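Local coordinates for dihydropteroate synthase 2 (Mycobacterium tuberculosis, PDB 2VP8), which probably lacks dihydropteroate synthase activity, binding the pterin pyrophosphate substrate only very weakly although it can bind the inhibitor dapsone, and probably has no role in folate metabolism, at residues V95-E100 / A127-A132; I141-G146 / P150-V155; V246-S251 / A276-A281; D217-F222 / L230-H235. All coordinates share one frame; numbering follows the deposited sequence.

Contact 1 of 4, residues V95-E100 / A127-A132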
loop_
_atom_site.group_PDB
_atom_site.type_symbol
_atom_site.label_atom_id
_atom_site.label_comp_id
_atom_site.label_asym_id
_atom_site.label_seq_id
_atom_site.Cartn_x
_atom_site.Cartn_y
_atom_site.Cartn_z
ATOM N N VAL B 95 2.979 37.015 0.334
ATOM C CA VAL B 95 3.067 38.208 1.196
ATOM C C VAL B 95 4.023 39.264 0.615
ATOM O O VAL B 95 3.672 40.443 0.523
ATOM C CB VAL B 95 3.425 37.835 2.692
ATOM C CG1 VAL B 95 4.695 36.915 2.791
ATOM C CG2 VAL B 95 3.556 39.113 3.586
ATOM N N ASP B 96 5.219 38.819 0.224
ATOM C CA ASP B 96 6.242 39.665 -0.398
ATOM C C ASP B 96 7.150 38.812 -1.287
ATOM O O ASP B 96 6.975 37.594 -1.388
ATOM C CB ASP B 96 7.105 40.358 0.664
ATOM C CG ASP B 96 6.352 41.423 1.439
ATOM O OD1 ASP B 96 6.214 41.280 2.677
ATOM O OD2 ASP B 96 5.898 42.403 0.813
ATOM N N VAL B 97 8.114 39.466 -1.928
ATOM C CA VAL B 97 9.181 38.778 -2.646
ATOM C C VAL B 97 10.493 39.071 -1.929
ATOM O O VAL B 97 11.308 38.173 -1.715
ATOM C CB VAL B 97 9.273 39.231 -4.123
ATOM C CG1 VAL B 97 10.428 38.538 -4.838
ATOM C CG2 VAL B 97 7.970 38.954 -4.849
ATOM N N ASP B 98 10.670 40.339 -1.553
ATOM C CA ASP B 98 11.869 40.816 -0.866
ATOM C C ASP B 98 12.043 40.095 0.464
ATOM O O ASP B 98 13.126 39.587 0.767
ATOM C CB ASP B 98 11.791 42.327 -0.618
ATOM C CG ASP B 98 11.189 43.091 -1.787
ATOM O OD1 ASP B 98 11.718 44.174 -2.122
ATOM O OD2 ASP B 98 10.183 42.623 -2.366
ATOM N N THR B 99 10.966 40.047 1.246
ATOM C CA THR B 99 10.993 39.422 2.565
ATOM C C THR B 99 11.086 37.902 2.460
ATOM O O THR B 99 11.774 37.265 3.261
ATOM C CB THR B 99 9.772 39.816 3.435
ATOM O OG1 THR B 99 8.593 39.170 2.939
ATOM C CG2 THR B 99 9.575 41.341 3.458
ATOM N N GLU B 100 10.405 37.330 1.468
ATOM C CA GLU B 100 10.437 35.882 1.240
ATOM C C GLU B 100 11.853 35.384 0.952
ATOM O O GLU B 100 12.220 34.287 1.370
ATOM C CB GLU B 100 9.487 35.468 0.110
ATOM C CG GLU B 100 9.045 34.000 0.201
ATOM C CD GLU B 100 8.571 33.411 -1.120
ATOM O OE1 GLU B 100 8.064 34.162 -1.985
ATOM O OE2 GLU B 100 8.700 32.179 -1.289
ATOM N N ALA B 127 9.932 33.183 -9.917
ATOM C CA ALA B 127 11.268 33.064 -10.513
ATOM C C ALA B 127 12.360 33.827 -9.752
ATOM O O ALA B 127 13.484 33.338 -9.617
ATOM C CB ALA B 127 11.229 33.505 -11.971
ATOM N N GLN B 128 12.025 35.024 -9.271
ATOM C CA GLN B 128 12.944 35.831 -8.470
ATOM C C GLN B 128 13.344 35.080 -7.195
ATOM O O GLN B 128 14.510 35.095 -6.793
ATOM C CB GLN B 128 12.318 37.190 -8.117
ATOM C CG GLN B 128 12.017 38.100 -9.312
ATOM C CD GLN B 128 11.658 39.527 -8.899
ATOM O OE1 GLN B 128 11.585 39.845 -7.710
ATOM N NE2 GLN B 128 11.437 40.395 -9.886
ATOM N N VAL B 129 12.367 34.415 -6.580
ATOM C CA VAL B 129 12.585 33.654 -5.352
ATOM C C VAL B 129 13.461 32.429 -5.616
ATOM O O VAL B 129 14.382 32.143 -4.851
ATOM C CB VAL B 129 11.247 33.239 -4.696
ATOM C CG1 VAL B 129 11.491 32.538 -3.381
ATOM C CG2 VAL B 129 10.367 34.451 -4.465
ATOM N N ALA B 130 13.176 31.725 -6.706
ATOM C CA ALA B 130 13.961 30.565 -7.112
ATOM C C ALA B 130 15.400 30.932 -7.444
ATOM O O ALA B 130 16.318 30.156 -7.174
ATOM C CB ALA B 130 13.313 29.871 -8.294
ATOM N N LYS B 131 15.583 32.117 -8.026
ATOM C CA LYS B 131 16.901 32.618 -8.404
ATOM C C LYS B 131 17.851 32.648 -7.204
ATOM O O LYS B 131 18.891 31.986 -7.213
ATOM C CB LYS B 131 16.784 34.009 -9.039
ATOM C CG LYS B 131 17.935 34.384 -9.970
ATOM C CD LYS B 131 17.791 35.801 -10.519
ATOM C CE LYS B 131 18.849 36.095 -11.577
ATOM N NZ LYS B 131 18.963 37.551 -11.869
ATOM N N ALA B 132 17.472 33.392 -6.166
ATOM C CA ALA B 132 18.303 33.537 -4.973
ATOM C C ALA B 132 18.450 32.226 -4.211
ATOM O O ALA B 132 19.475 31.993 -3.566
ATOM C CB ALA B 132 17.747 34.614 -4.068
#

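Contact 2 of 4, residues I141-G146 / P150-V155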
loop_
_atom_site.group_PDB
_atom_site.type_symbol
_atom_site.label_atom_id
_atom_site.label_comp_id
_atom_site.label_asym_id
_atom_site.label_seq_id
_atom_site.Cartn_x
_atom_site.Cartn_y
_atom_site.Cartn_z
ATOM N N ILE B 141 14.209 23.174 -8.286
ATOM C CA ILE B 141 13.071 24.057 -8.084
ATOM C C ILE B 141 11.788 23.235 -8.087
ATOM O O ILE B 141 11.499 22.503 -9.039
ATOM C CB ILE B 141 12.994 25.170 -9.131
ATOM C CG1 ILE B 141 14.345 25.890 -9.251
ATOM C CG2 ILE B 141 11.868 26.148 -8.772
ATOM C CD1 ILE B 141 14.527 26.643 -10.530
ATOM N N ASN B 142 11.042 23.344 -6.996
ATOM C CA ASN B 142 9.761 22.686 -6.881
ATOM C C ASN B 142 8.641 23.697 -7.080
ATOM O O ASN B 142 8.071 24.210 -6.110
ATOM C CB ASN B 142 9.638 21.989 -5.530
ATOM C CG ASN B 142 8.441 21.073 -5.455
ATOM O OD1 ASN B 142 7.794 20.797 -6.463
ATOM N ND2 ASN B 142 8.141 20.590 -4.253
ATOM N N ASP B 143 8.352 23.988 -8.351
ATOM C CA ASP B 143 7.260 24.879 -8.719
ATOM C C ASP B 143 5.933 24.217 -8.377
ATOM O O ASP B 143 5.373 23.456 -9.166
ATOM C CB ASP B 143 7.326 25.256 -10.203
ATOM C CG ASP B 143 6.303 26.324 -10.590
ATOM O OD1 ASP B 143 5.350 26.557 -9.811
ATOM O OD2 ASP B 143 6.452 26.928 -11.682
ATOM N N THR B 144 5.445 24.531 -7.182
ATOM C CA THR B 144 4.254 23.905 -6.621
ATOM C C THR B 144 2.939 24.340 -7.306
ATOM O O THR B 144 1.879 23.759 -7.053
ATOM C CB THR B 144 4.197 24.133 -5.086
ATOM O OG1 THR B 144 3.232 23.256 -4.500
ATOM C CG2 THR B 144 3.850 25.585 -4.743
ATOM N N TRP B 145 3.017 25.356 -8.169
ATOM C CA TRP B 145 1.843 25.875 -8.879
ATOM C C TRP B 145 1.705 25.320 -10.302
ATOM O O TRP B 145 0.600 24.992 -10.737
ATOM C CB TRP B 145 1.850 27.403 -8.893
ATOM C CG TRP B 145 1.365 28.032 -7.608
ATOM C CD1 TRP B 145 2.045 28.111 -6.421
ATOM C CD2 TRP B 145 0.101 28.682 -7.389
ATOM N NE1 TRP B 145 1.283 28.765 -5.480
ATOM C CE2 TRP B 145 0.087 29.126 -6.046
ATOM C CE3 TRP B 145 -1.021 28.929 -8.196
ATOM C CZ2 TRP B 145 -1.008 29.808 -5.489
ATOM C CZ3 TRP B 145 -2.112 29.607 -7.642
ATOM C CH2 TRP B 145 -2.094 30.038 -6.301
ATOM N N GLY B 146 2.822 25.225 -11.022
ATOM C CA GLY B 146 2.832 24.568 -12.330
ATOM C C GLY B 146 3.600 25.286 -13.425
ATOM O O GLY B 146 4.122 24.653 -14.344
ATOM N N PRO B 150 6.493 32.169 -16.404
ATOM C CA PRO B 150 7.138 31.618 -17.605
ATOM C C PRO B 150 8.672 31.678 -17.556
ATOM O O PRO B 150 9.342 30.910 -18.247
ATOM C CB PRO B 150 6.600 32.505 -18.732
ATOM C CG PRO B 150 6.175 33.765 -18.065
ATOM C CD PRO B 150 5.684 33.364 -16.717
ATOM N N ALA B 151 9.212 32.576 -16.733
ATOM C CA ALA B 151 10.657 32.740 -16.588
ATOM C C ALA B 151 11.315 31.616 -15.782
ATOM O O ALA B 151 12.543 31.507 -15.761
ATOM C CB ALA B 151 10.971 34.095 -15.958
ATOM N N MET B 152 10.502 30.787 -15.127
ATOM C CA MET B 152 11.002 29.751 -14.218
ATOM C C MET B 152 11.982 28.735 -14.841
ATOM O O MET B 152 13.040 28.489 -14.262
ATOM C CB MET B 152 9.846 29.042 -13.496
ATOM C CG MET B 152 10.285 28.131 -12.354
ATOM S SD MET B 152 11.148 28.995 -11.021
ATOM C CE MET B 152 9.765 29.585 -10.059
ATOM N N PRO B 153 11.642 28.136 -16.006
ATOM C CA PRO B 153 12.606 27.202 -16.600
ATOM C C PRO B 153 13.944 27.866 -16.933
ATOM O O PRO B 153 14.992 27.240 -16.766
ATOM C CB PRO B 153 11.902 26.736 -17.880
ATOM C CG PRO B 153 10.455 26.974 -17.627
ATOM C CD PRO B 153 10.417 28.231 -16.822
ATOM N N GLU B 154 13.900 29.118 -17.390
ATOM C CA GLU B 154 15.113 29.902 -17.637
ATOM C C GLU B 154 16.018 29.919 -16.407
ATOM O O GLU B 154 17.226 29.714 -16.520
ATOM C CB GLU B 154 14.773 31.340 -18.062
ATOM C CG GLU B 154 15.250 31.745 -19.461
ATOM C CD GLU B 154 14.256 31.419 -20.570
ATOM O OE1 GLU B 154 13.987 30.187 -20.792
ATOM O OE2 GLU B 154 13.760 32.397 -21.242
ATOM N N VAL B 155 15.421 30.145 -15.238
ATOM C CA VAL B 155 16.160 30.213 -13.977
ATOM C C VAL B 155 16.882 28.897 -13.678
ATOM O O VAL B 155 18.080 28.894 -13.388
ATOM C CB VAL B 155 15.238 30.596 -12.793
ATOM C CG1 VAL B 155 16.033 30.683 -11.487
ATOM C CG2 VAL B 155 14.520 31.905 -13.068
#

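Contact 3 of 4, residues V246-S251 / A276-A281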
loop_
_atom_site.group_PDB
_atom_site.type_symbol
_atom_site.label_atom_id
_atom_site.label_comp_id
_atom_site.label_asym_id
_atom_site.label_seq_id
_atom_site.Cartn_x
_atom_site.Cartn_y
_atom_site.Cartn_z
ATOM N N VAL B 246 8.690 10.287 -11.637
ATOM C CA VAL B 246 7.396 10.753 -11.164
ATOM C C VAL B 246 7.460 11.101 -9.678
ATOM O O VAL B 246 7.950 10.313 -8.850
ATOM C CB VAL B 246 6.277 9.727 -11.474
ATOM C CG1 VAL B 246 4.990 10.056 -10.725
ATOM C CG2 VAL B 246 6.020 9.655 -12.989
ATOM N N LEU B 247 6.986 12.309 -9.374
ATOM C CA LEU B 247 6.856 12.791 -8.015
ATOM C C LEU B 247 5.403 12.685 -7.587
ATOM O O LEU B 247 4.500 13.122 -8.300
ATOM C CB LEU B 247 7.349 14.243 -7.903
ATOM C CG LEU B 247 7.162 14.970 -6.558
ATOM C CD1 LEU B 247 7.833 14.245 -5.401
ATOM C CD2 LEU B 247 7.656 16.398 -6.619
ATOM N N MET B 248 5.182 12.105 -6.416
ATOM C CA MET B 248 3.850 12.049 -5.848
ATOM C C MET B 248 3.737 12.955 -4.633
ATOM O O MET B 248 4.662 13.051 -3.825
ATOM C CB MET B 248 3.470 10.613 -5.478
ATOM C CG MET B 248 3.546 9.598 -6.625
ATOM S SD MET B 248 2.404 9.910 -7.982
ATOM C CE MET B 248 0.828 9.534 -7.226
ATOM N N ALA B 249 2.590 13.623 -4.530
ATOM C CA ALA B 249 2.231 14.440 -3.377
ATOM C C ALA B 249 0.947 13.882 -2.749
ATOM O O ALA B 249 -0.131 14.483 -2.860
ATOM C CB ALA B 249 2.047 15.893 -3.795
ATOM N N LEU B 250 1.078 12.727 -2.095
ATOM C CA LEU B 250 -0.069 11.977 -1.556
ATOM C C LEU B 250 -0.560 12.456 -0.192
ATOM O O LEU B 250 -1.636 12.051 0.255
ATOM C CB LEU B 250 0.282 10.493 -1.447
ATOM C CG LEU B 250 -0.002 9.477 -2.549
ATOM C CD1 LEU B 250 -0.204 10.099 -3.920
ATOM C CD2 LEU B 250 1.164 8.521 -2.581
ATOM N N SER B 251 0.224 13.317 0.452
ATOM C CA SER B 251 0.011 13.707 1.851
ATOM C C SER B 251 -1.355 14.357 2.165
ATOM O O SER B 251 -2.090 14.760 1.256
ATOM C CB SER B 251 1.155 14.615 2.307
ATOM O OG SER B 251 1.350 14.519 3.701
ATOM N N ALA B 276 2.283 3.027 -1.238
ATOM C CA ALA B 276 2.698 1.674 -1.587
ATOM C C ALA B 276 2.422 1.389 -3.052
ATOM O O ALA B 276 3.332 1.054 -3.811
ATOM C CB ALA B 276 1.988 0.675 -0.711
ATOM N N LEU B 277 1.165 1.567 -3.448
ATOM C CA LEU B 277 0.740 1.369 -4.821
ATOM C C LEU B 277 1.542 2.221 -5.800
ATOM O O LEU B 277 2.047 1.719 -6.797
ATOM C CB LEU B 277 -0.760 1.641 -4.948
ATOM C CG LEU B 277 -1.676 0.413 -4.796
ATOM C CD1 LEU B 277 -1.444 -0.352 -3.500
ATOM C CD2 LEU B 277 -3.148 0.790 -4.935
ATOM N N ALA B 278 1.679 3.506 -5.496
ATOM C CA ALA B 278 2.395 4.415 -6.372
ATOM C C ALA B 278 3.852 3.966 -6.522
ATOM O O ALA B 278 4.386 3.925 -7.640
ATOM C CB ALA B 278 2.310 5.839 -5.838
ATOM N N ALA B 279 4.483 3.620 -5.394
ATOM C CA ALA B 279 5.850 3.119 -5.397
ATOM C C ALA B 279 5.979 1.819 -6.196
ATOM O O ALA B 279 6.991 1.596 -6.850
ATOM C CB ALA B 279 6.330 2.916 -3.993
ATOM N N ALA B 280 4.958 0.968 -6.148
ATOM C CA ALA B 280 5.019 -0.316 -6.840
ATOM C C ALA B 280 4.878 -0.140 -8.346
ATOM O O ALA B 280 5.309 -0.991 -9.118
ATOM C CB ALA B 280 3.965 -1.269 -6.309
ATOM N N ALA B 281 4.281 0.972 -8.757
ATOM C CA ALA B 281 4.095 1.245 -10.168
ATOM C C ALA B 281 5.282 2.016 -10.768
ATOM O O ALA B 281 5.318 2.257 -11.984
ATOM C CB ALA B 281 2.783 1.982 -10.401
#

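Contact 4 of 4, residues D217-F222 / L230-H235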
loop_
_atom_site.group_PDB
_atom_site.type_symbol
_atom_site.label_atom_id
_atom_site.label_comp_id
_atom_site.label_asym_id
_atom_site.label_seq_id
_atom_site.Cartn_x
_atom_site.Cartn_y
_atom_site.Cartn_z
ATOM N N ASP B 217 5.282 15.982 -11.752
ATOM C CA ASP B 217 4.355 15.860 -10.637
ATOM C C ASP B 217 2.919 16.002 -11.151
ATOM O O ASP B 217 2.329 17.079 -11.075
ATOM C CB ASP B 217 4.689 16.903 -9.570
ATOM C CG ASP B 217 3.708 16.905 -8.425
ATOM O OD1 ASP B 217 2.919 15.944 -8.289
ATOM O OD2 ASP B 217 3.728 17.878 -7.651
ATOM N N PRO B 218 2.353 14.899 -11.668
ATOM C CA PRO B 218 1.081 14.890 -12.378
ATOM C C PRO B 218 -0.152 15.072 -11.500
ATOM O O PRO B 218 -1.187 15.505 -11.999
ATOM C CB PRO B 218 1.051 13.494 -13.014
ATOM C CG PRO B 218 2.438 12.948 -12.853
ATOM C CD PRO B 218 2.924 13.548 -11.600
ATOM N N ALA B 219 -0.055 14.746 -10.215
ATOM C CA ALA B 219 -1.233 14.773 -9.350
ATOM C C ALA B 219 -1.111 15.725 -8.163
ATOM O O ALA B 219 -1.646 15.445 -7.086
ATOM C CB ALA B 219 -1.583 13.352 -8.878
ATOM N N HIS B 220 -0.449 16.863 -8.368
ATOM C CA HIS B 220 -0.166 17.793 -7.265
ATOM C C HIS B 220 -1.402 18.351 -6.543
ATOM O O HIS B 220 -2.432 18.631 -7.171
ATOM C CB HIS B 220 0.724 18.951 -7.718
ATOM C CG HIS B 220 1.327 19.710 -6.576
ATOM N ND1 HIS B 220 2.570 19.411 -6.056
ATOM C CD2 HIS B 220 0.840 20.728 -5.825
ATOM C CE1 HIS B 220 2.830 20.224 -5.048
ATOM N NE2 HIS B 220 1.796 21.030 -4.885
ATOM N N ASP B 221 -1.270 18.502 -5.220
ATOM C CA ASP B 221 -2.284 19.116 -4.333
ATOM C C ASP B 221 -3.627 18.390 -4.254
ATOM O O ASP B 221 -4.409 18.638 -3.329
ATOM C CB ASP B 221 -2.494 20.609 -4.666
ATOM N N PHE B 222 -3.886 17.502 -5.215
ATOM C CA PHE B 222 -5.151 16.766 -5.296
ATOM C C PHE B 222 -5.492 16.048 -3.990
ATOM O O PHE B 222 -6.654 16.016 -3.574
ATOM C CB PHE B 222 -5.133 15.772 -6.465
ATOM C CG PHE B 222 -5.377 16.404 -7.816
ATOM C CD1 PHE B 222 -4.355 16.477 -8.758
ATOM C CD2 PHE B 222 -6.634 16.918 -8.149
ATOM C CE1 PHE B 222 -4.570 17.053 -10.011
ATOM C CE2 PHE B 222 -6.864 17.500 -9.404
ATOM C CZ PHE B 222 -5.828 17.566 -10.336
ATOM N N LEU B 230 -7.593 9.973 -7.423
ATOM C CA LEU B 230 -7.632 8.514 -7.463
ATOM C C LEU B 230 -7.363 7.926 -8.850
ATOM O O LEU B 230 -6.651 6.927 -8.962
ATOM C CB LEU B 230 -8.961 7.999 -6.915
ATOM C CG LEU B 230 -9.236 8.289 -5.440
ATOM C CD1 LEU B 230 -10.710 8.069 -5.102
ATOM C CD2 LEU B 230 -8.328 7.463 -4.531
ATOM N N LEU B 231 -7.931 8.532 -9.894
ATOM C CA LEU B 231 -7.682 8.084 -11.263
ATOM C C LEU B 231 -6.207 8.120 -11.576
ATOM O O LEU B 231 -5.630 7.117 -11.988
ATOM C CB LEU B 231 -8.388 8.959 -12.292
ATOM C CG LEU B 231 -9.610 8.434 -13.038
ATOM C CD1 LEU B 231 -9.789 9.312 -14.278
ATOM C CD2 LEU B 231 -9.520 6.944 -13.418
ATOM N N LEU B 232 -5.596 9.281 -11.381
ATOM C CA LEU B 232 -4.196 9.423 -11.674
ATOM C C LEU B 232 -3.398 8.423 -10.860
ATOM O O LEU B 232 -2.441 7.832 -11.367
ATOM C CB LEU B 232 -3.729 10.856 -11.435
ATOM C CG LEU B 232 -4.369 11.899 -12.349
ATOM C CD1 LEU B 232 -3.759 13.253 -12.079
ATOM C CD2 LEU B 232 -4.218 11.529 -13.821
ATOM N N LEU B 233 -3.808 8.212 -9.611
ATOM C CA LEU B 233 -3.202 7.184 -8.768
ATOM C C LEU B 233 -3.299 5.808 -9.412
ATOM O O LEU B 233 -2.317 5.064 -9.451
ATOM C CB LEU B 233 -3.873 7.137 -7.399
ATOM C CG LEU B 233 -3.229 7.928 -6.271
ATOM C CD1 LEU B 233 -4.166 7.996 -5.048
ATOM C CD2 LEU B 233 -1.892 7.303 -5.920
ATOM N N ARG B 234 -4.487 5.474 -9.911
ATOM C CA ARG B 234 -4.709 4.198 -10.580
ATOM C C ARG B 234 -3.754 4.056 -11.763
ATOM O O ARG B 234 -3.362 2.947 -12.119
ATOM C CB ARG B 234 -6.153 4.110 -11.064
ATOM C CG ARG B 234 -6.614 2.736 -11.493
ATOM C CD ARG B 234 -8.109 2.599 -11.210
ATOM N NE ARG B 234 -8.959 2.938 -12.342
ATOM C CZ ARG B 234 -10.166 3.479 -12.247
ATOM N NH1 ARG B 234 -10.692 3.802 -11.072
ATOM N NH2 ARG B 234 -10.844 3.719 -13.349
ATOM N N HIS B 235 -3.377 5.189 -12.350
ATOM C CA HIS B 235 -2.639 5.185 -13.604
ATOM C C HIS B 235 -1.180 5.614 -13.487
ATOM O O HIS B 235 -0.535 5.890 -14.510
ATOM C CB HIS B 235 -3.378 6.008 -14.664
ATOM C CG HIS B 235 -4.531 5.284 -15.286
ATOM N ND1 HIS B 235 -5.765 5.185 -14.679
ATOM C CD2 HIS B 235 -4.635 4.611 -16.456
ATOM C CE1 HIS B 235 -6.579 4.486 -15.453
ATOM N NE2 HIS B 235 -5.918 4.124 -16.537
#

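Contact 1 of 4, residues V95-E100 / A127-A132
Val97 and Val129 have the nearest CA atoms across the contact, 6.7 Å apart, and their methyls make its purely apolar part. CG1 of Val97 lies 4.1 Å from CG2 of Val129. It points at helix 127-136 because it stands opposite the backbone N (chi1 178°), while CG2 turns aside.

The remaining contacts set methyls against oxygens by van der Waals packing. CG1 of Val97 also meets the amide oxygen OE1 of Gln128 at 3.4 Å, with the two side chains crossing at about a right angle. Glu100 likewise runs across Val129, and its carboxylate spans both branches: OE2 is 3.5 Å from CG1 of Val129 and OE1 is 3.4 Å from CG2.

Within residues 95-100, OG1 of Thr99 donates a weak hydrogen bond to OD1 of Asp96. Val129 also packs on Leu104 and Thr124, which extend the interface along helix 98-114 and into the loop after strand 119-123.

The contact therefore joins the starts of two consecutive helices in the outer layer of a TIM barrel, the fold of the pterin-binding family.

Contact 2 of 4, residues I141-G146 / P150-V155
Ile141 and Met152 form the centre of this contact, where strand 140-142 is covered by the start of helix 152-159 within a beta-alpha-beta unit of the TIM barrel. The sulfur of Met152 does most of the touching: SD is 3.7 Å from CG2 of Ile141 and 4.1 Å from its CD1, so it sits against two branches of the isoleucine. The Met152 chain leaves the backbone with CG anti to N and then bends at chi2 (61°), which turns the sulfur toward the strand. One helical turn on, CG1 of Val155 approaches CD1 of Ile141 more distantly, at 4.4 Å. At the polar end, OD2 of Asp143 lies near CG of Met152.

Around this first shell, Ala130 and Cys134 of helix 127-136 close over Ile141, and Leu163 of the next strand touches both Ile141 and Met152. The strand itself is held in the parallel sheet by backbone bonds from Ile141 to Gly162 and Val164.

The carboxylate of Asp143 is fixed by the turn that follows it. OD1 accepts two backbone N-H groups, making an Asx turn with Trp145 and an Asx motif with Gly146. Both donors come from the same face of the carboxylate: Trp145 N on the anti side, 26° out of the plane, and Gly146 N from above it in an almost straight bond of 3.1 Å to OD1 (175°).

Contact 3 of 4, residues V246-S251 / A276-A281
Met248 meets Ala278 at the tightest point of the contact, where CG of the methionine lies 4.0 Å from the alanine CB. This is a narrow, wholly apolar touch, and the summed buried surface is just 91 Å². Ala278 offers only its CB, and the CA atoms of Met248 and Ala278 are 7.8 Å apart. In Met248 a chi1 of -56° sets CG beside the backbone N and against that methyl, and further bends at chi2 and chi3 keep the chain folded back.

The looser part lies past the end of the strand. There Leu250, partly exposed, brings CD2 to 4.4 Å from the same CB of Ala278, and it also packs on Ala274 and Thr275 one turn earlier in helix 267-280. On another side of that helix, Ala276 and Leu277 pack against Leu277 and Ala276, respectively, of the second subunit.

Within the barrel, Phe286 of strand 285-288 touches Met248, Leu250 and Ala278 and thus lies beside all three. Val236 of helix 236-241 adjoins Met248 and Ala281, whereas Ala276 and Ala279 face helix 291-306; helix 267-280 is thus packed between the barrel wall, its neighbouring helices and the dimer partner.

Contact 4 of 4, residues D217-F222 / L230-H235
Leu232 packs against Pro218, Ala219 and Phe222, joining helix 227-234 to the loop that leads into it from strand 214-217. Its CB lies 4.2 Å from CB of Ala219, the two residues with the nearest CA atoms (6.5 Å). CG stands opposite the carbonyl carbon (chi1 -64°), and from it CD1 continues toward the loop. This methyl carries nearly all the rest of the contact. CD1 of Leu232 is 3.4 Å from the carbonyl oxygen O of Pro218. The same CD1 of Leu232 lies 3.9 Å from CB of Ala219 and, more loosely, 4.4 Å from CE1 of Phe222, whose ring it meets obliquely. Elsewhere the side chain of Leu232 touches Val193 of helix 186-207.

The loop it covers begins with a type I beta turn from Asp217 to His220. The turn brings its two ends together, and ND1 of His220 donates to OD2 of Asp217, with the carboxylate carbon at the edge of the imidazole ring and in its plane. Farther along the helix, Arg234 and Leu233 reach the second subunit, where Arg234 NH1 makes a weak hydrogen bond to O of Ile304 of that subunit.

Loop and helix thus meet by van der Waals packing on Leu232, while within the loop the histidine-carboxylate hydrogen bond holds the ring of His220, a residue probably characteristic of family members without dihydropteroate synthase activity.

Along the chain the order is contact 1, contact 2, contact 4, contact 3. Contacts 1 and 2 are neighbours, their centres 13 Å apart, and helix 127-136 of contact 1 packs on contact 2, Ala130 against Met152. Contacts 3 and 4 are closer still, with centres 9 Å apart, and meet where Leu233 touches Met248 and Leu250. Contact 1 lies well away from both, about 30 Å between centres from contact 3 and 29 Å from contact 4. Thr144 of contact 2 lies close to His220 of contact 4, bringing together the loops that follow strands 140-142 and 214-217. The backbone bond of Leu247 to Ile216 joins the outermost strands and closes the barrel. Contacts 3 and 4 also touch the second subunit, so this side faces the homodimer interface.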